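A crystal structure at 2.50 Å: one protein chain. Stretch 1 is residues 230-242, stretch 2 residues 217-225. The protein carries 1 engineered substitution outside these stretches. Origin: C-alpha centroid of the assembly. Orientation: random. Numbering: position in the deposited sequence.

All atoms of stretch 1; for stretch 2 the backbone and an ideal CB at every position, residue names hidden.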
# COMPACT_ATOMS: atom_id res chain seq x y z
N PHE A 230 -23.12 -0.31 14.39
CA PHE A 230 -22.78 1.10 14.23
C PHE A 230 -21.35 1.24 13.68
O PHE A 230 -20.46 0.47 14.04
CB PHE A 230 -22.91 1.81 15.59
CG PHE A 230 -23.37 3.24 15.49
CD1 PHE A 230 -24.67 3.55 15.12
CD2 PHE A 230 -22.50 4.28 15.77
CE1 PHE A 230 -25.09 4.86 15.03
CE2 PHE A 230 -22.92 5.59 15.69
CZ PHE A 230 -24.22 5.88 15.32
N VAL A 231 -21.13 2.25 12.82
CA VAL A 231 -19.90 2.27 12.03
C VAL A 231 -18.66 2.42 12.92
O VAL A 231 -17.61 1.82 12.64
CB VAL A 231 -19.95 3.36 10.94
CG1 VAL A 231 -19.81 4.75 11.51
CG2 VAL A 231 -18.83 3.12 9.92
N SER A 232 -18.76 3.20 14.00
CA SER A 232 -17.66 3.31 14.96
C SER A 232 -17.32 1.97 15.58
O SER A 232 -16.16 1.74 15.94
CB SER A 232 -18.02 4.32 16.06
OG SER A 232 -18.65 5.46 15.52
N GLU A 233 -18.32 1.10 15.75
CA GLU A 233 -18.07 -0.25 16.23
C GLU A 233 -17.38 -1.08 15.16
O GLU A 233 -16.37 -1.76 15.43
CB GLU A 233 -19.39 -0.91 16.67
CG GLU A 233 -19.26 -2.30 17.31
CD GLU A 233 -18.35 -2.33 18.55
OE1 GLU A 233 -18.28 -1.32 19.29
OE2 GLU A 233 -17.68 -3.36 18.77
N ALA A 234 -17.89 -1.02 13.92
CA ALA A 234 -17.26 -1.73 12.82
C ALA A 234 -15.80 -1.32 12.66
O ALA A 234 -14.92 -2.18 12.46
CB ALA A 234 -18.01 -1.46 11.52
N LEU A 235 -15.52 -0.03 12.75
CA LEU A 235 -14.15 0.44 12.61
C LEU A 235 -13.26 -0.12 13.70
O LEU A 235 -12.12 -0.53 13.44
CB LEU A 235 -14.11 1.98 12.61
CG LEU A 235 -14.75 2.66 11.41
CD1 LEU A 235 -14.62 4.18 11.48
CD2 LEU A 235 -14.13 2.11 10.12
N THR A 236 -13.77 -0.17 14.94
CA THR A 236 -12.99 -0.71 16.05
C THR A 236 -12.70 -2.20 15.86
O THR A 236 -11.58 -2.65 16.11
CB THR A 236 -13.71 -0.46 17.37
OG1 THR A 236 -14.11 0.92 17.43
CG2 THR A 236 -12.79 -0.77 18.53
N LEU A 237 -13.69 -2.98 15.42
CA LEU A 237 -13.45 -4.41 15.26
C LEU A 237 -12.45 -4.70 14.15
O LEU A 237 -11.62 -5.62 14.29
CB LEU A 237 -14.76 -5.15 15.01
CG LEU A 237 -15.73 -5.06 16.19
CD1 LEU A 237 -17.15 -5.31 15.69
CD2 LEU A 237 -15.33 -6.03 17.31
N GLU A 238 -12.49 -3.94 13.05
CA GLU A 238 -11.49 -4.15 12.00
C GLU A 238 -10.12 -3.63 12.42
O GLU A 238 -9.10 -4.21 12.05
CB GLU A 238 -11.93 -3.50 10.70
CG GLU A 238 -13.21 -4.09 10.15
CD GLU A 238 -13.06 -5.55 9.69
OE1 GLU A 238 -12.22 -5.83 8.80
OE2 GLU A 238 -13.78 -6.42 10.24
N ALA A 239 -10.08 -2.56 13.20
CA ALA A 239 -8.80 -2.13 13.76
C ALA A 239 -8.23 -3.20 14.68
O ALA A 239 -7.02 -3.45 14.68
CB ALA A 239 -8.97 -0.81 14.52
N ILE A 240 -9.08 -3.85 15.47
CA ILE A 240 -8.57 -4.87 16.37
C ILE A 240 -7.96 -6.02 15.57
O ILE A 240 -6.87 -6.51 15.90
CB ILE A 240 -9.66 -5.33 17.35
CG1 ILE A 240 -9.92 -4.19 18.36
CG2 ILE A 240 -9.24 -6.61 18.06
CD1 ILE A 240 -10.73 -4.59 19.58
N LYS A 241 -8.60 -6.44 14.46
CA LYS A 241 -7.98 -7.50 13.67
C LYS A 241 -6.73 -7.03 12.97
O LYS A 241 -5.82 -7.84 12.76
CB LYS A 241 -8.95 -8.10 12.64
CG LYS A 241 -10.35 -8.38 13.12
CD LYS A 241 -11.30 -8.48 11.93
CE LYS A 241 -12.63 -9.15 12.30
NZ LYS A 241 -13.58 -9.05 11.14
N ALA A 242 -6.65 -5.76 12.58
CA ALA A 242 -5.41 -5.30 11.98
C ALA A 242 -4.27 -5.35 12.99
O ALA A 242 -3.11 -5.59 12.61
CB ALA A 242 -5.56 -3.89 11.43
N UNK A 217 -20.40 7.24 0.93
CA UNK A 217 -20.59 5.85 1.31
C UNK A 217 -19.27 5.28 1.82
O UNK A 217 -18.20 5.55 1.25
CB UNK A 217 -21.12 5.03 0.13
N UNK A 218 -19.34 4.51 2.90
CA UNK A 218 -18.16 4.01 3.60
C UNK A 218 -17.72 2.69 2.95
O UNK A 218 -18.51 1.73 2.95
CB UNK A 218 -18.45 3.82 5.09
N UNK A 219 -16.52 2.61 2.41
CA UNK A 219 -16.06 1.36 1.80
C UNK A 219 -15.36 0.48 2.84
O UNK A 219 -15.05 0.91 3.96
CB UNK A 219 -15.12 1.65 0.63
N UNK A 220 -15.14 -0.77 2.47
CA UNK A 220 -14.33 -1.64 3.29
C UNK A 220 -15.02 -2.30 4.47
O UNK A 220 -14.34 -2.89 5.31
CB UNK A 220 -13.14 -0.84 3.81
N UNK A 221 -16.36 -2.22 4.56
CA UNK A 221 -17.08 -2.80 5.69
C UNK A 221 -18.26 -3.64 5.21
O UNK A 221 -19.32 -3.67 5.85
CB UNK A 221 -17.57 -1.70 6.64
N UNK A 222 -18.08 -4.31 4.07
CA UNK A 222 -19.19 -4.98 3.40
C UNK A 222 -19.79 -6.07 4.29
O UNK A 222 -21.02 -6.26 4.29
CB UNK A 222 -18.72 -5.58 2.07
N UNK A 223 -18.97 -6.77 5.08
CA UNK A 223 -19.52 -7.85 5.90
C UNK A 223 -20.39 -7.35 7.05
O UNK A 223 -21.04 -8.17 7.71
CB UNK A 223 -18.38 -8.70 6.46
N UNK A 224 -20.42 -6.04 7.34
CA UNK A 224 -21.30 -5.52 8.37
C UNK A 224 -22.62 -5.02 7.81
O UNK A 224 -23.48 -4.59 8.59
CB UNK A 224 -20.60 -4.39 9.13
N UNK A 225 -22.80 -5.07 6.49
CA UNK A 225 -24.00 -4.53 5.87
C UNK A 225 -25.23 -5.28 6.36
O UNK A 225 -25.20 -6.50 6.54
CB UNK A 225 -23.90 -4.60 4.35

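Stretch 1 is a helix from V231 onward, and the side of it that meets stretch 2 changes character along its length: apolar at V231, A234 and L235, then polar and charged at E238 and K241.

Position 217 has nothing of stretch 1 within 5.5 Å of its ideal CB, so the helix places no demand on it; it is alanine, A217.

At 218 the CA-to-CB bond points toward the helix, and the ideal CB lies 4.9 Å from V231 CG2. No polar partner is on offer, so a modest aliphatic side chain such as valine, isoleucine or leucine would suit. The residue is V218, whose CG1 stands 4.5 Å from V231 CG2, a loose apolar contact.

Position 219, with phi near -90°, is out of reach of the helix and tolerates many residues, proline among them; it is P219. Position 220 has a phi of 82° and a psi of 11°, a conformation that by itself favours glycine, though asparagine or aspartate can also adopt it. It is G220.

At 221 the CA-to-CB bond runs sideways, with the ideal CB 4.9 Å from A234 CB. A longer side chain could nevertheless bend toward the apolar surface of V231, A234 and L235, so leucine, methionine or isoleucine would be reasonable. L221 does this with chi1 m and chi2 t: its CD1 lies 3.9 Å from V231 CG2, 4.1 Å from A234 CB and 4.0 Å from L235 CD2. Its other methyl, CD2, is 3.9 Å from E238 CG, using the aliphatic part of that acidic side chain.

Position 222 begins a short 3-10 segment and is out of reach of the helix, so polar residues are acceptable; it is D222.

Position 223 points toward stretch 1 but has nothing within 5.5 Å of its ideal CB. Only a long side chain could span the gap, and the carboxylate of E238 invites lysine or arginine, while K241 tempers that preference. K223 makes a long salt bridge, NZ to E238 OE2 at 3.7 Å. The cost is a neighbour of like charge, since its NZ is 3.9 Å from K241 NZ; the shared carboxylate lies close to both amines.

Position 224 is the closest in register, its CA 7.1 Å from A234 CA, and its ideal CB is 4.6 Å from A234 CB. The small alanine leaves space for a flat ring, and the carboxylate of E238 farther along would reward a donor at its tip. Phenylalanine could fill the space, but tyrosine answers both features. In Y224 the ring places one face over A234 CB, a CH-pi contact 3.9 Å from CB to the ring centroid, while OH donates a short hydrogen bond of 2.5 Å to E238 OE2. That same OE2 takes a salt-bridging hydrogen bond from K241 NZ at 2.8 Å.

Position 225 is out of reach of the helix, which leaves its identity open; it is W225.

Stretch 2 (217-225) AVPGLDKYW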
# COMPACT_ATOMS: atom_id res chain seq x y z
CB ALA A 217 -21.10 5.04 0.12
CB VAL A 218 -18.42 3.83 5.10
CG1 VAL A 218 -17.10 3.52 5.81
CG2 VAL A 218 -19.06 5.07 5.68
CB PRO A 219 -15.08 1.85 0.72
CG PRO A 219 -14.52 3.13 1.28
CD PRO A 219 -15.56 3.72 2.22
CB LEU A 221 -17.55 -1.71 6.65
CG LEU A 221 -16.43 -0.82 7.20
CD1 LEU A 221 -17.01 0.36 7.94
CD2 LEU A 221 -15.48 -1.63 8.10
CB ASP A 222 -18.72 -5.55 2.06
CG ASP A 222 -18.34 -4.46 1.02
OD1 ASP A 222 -17.96 -3.32 1.38
OD2 ASP A 222 -18.42 -4.76 -0.20
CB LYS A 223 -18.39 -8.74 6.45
CG LYS A 223 -17.49 -8.06 7.50
CD LYS A 223 -16.59 -9.09 8.22
CE LYS A 223 -15.16 -8.56 8.49
NZ LYS A 223 -14.17 -8.64 7.34
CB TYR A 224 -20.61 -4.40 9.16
CG TYR A 224 -19.33 -4.83 9.83
CD1 TYR A 224 -19.35 -5.43 11.08
CD2 TYR A 224 -18.09 -4.65 9.21
CE1 TYR A 224 -18.18 -5.84 11.70
CE2 TYR A 224 -16.92 -5.06 9.82
CZ TYR A 224 -16.97 -5.66 11.07
OH TYR A 224 -15.82 -6.09 11.70
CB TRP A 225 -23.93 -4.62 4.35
CG TRP A 225 -22.95 -3.71 3.70
CD1 TRP A 225 -22.07 -2.88 4.32
CD2 TRP A 225 -22.73 -3.56 2.29
NE1 TRP A 225 -21.32 -2.20 3.39
CE2 TRP A 225 -21.70 -2.60 2.14
CE3 TRP A 225 -23.30 -4.13 1.15
CZ2 TRP A 225 -21.23 -2.22 0.89
CZ3 TRP A 225 -22.83 -3.74 -0.08
CH2 TRP A 225 -21.81 -2.80 -0.21
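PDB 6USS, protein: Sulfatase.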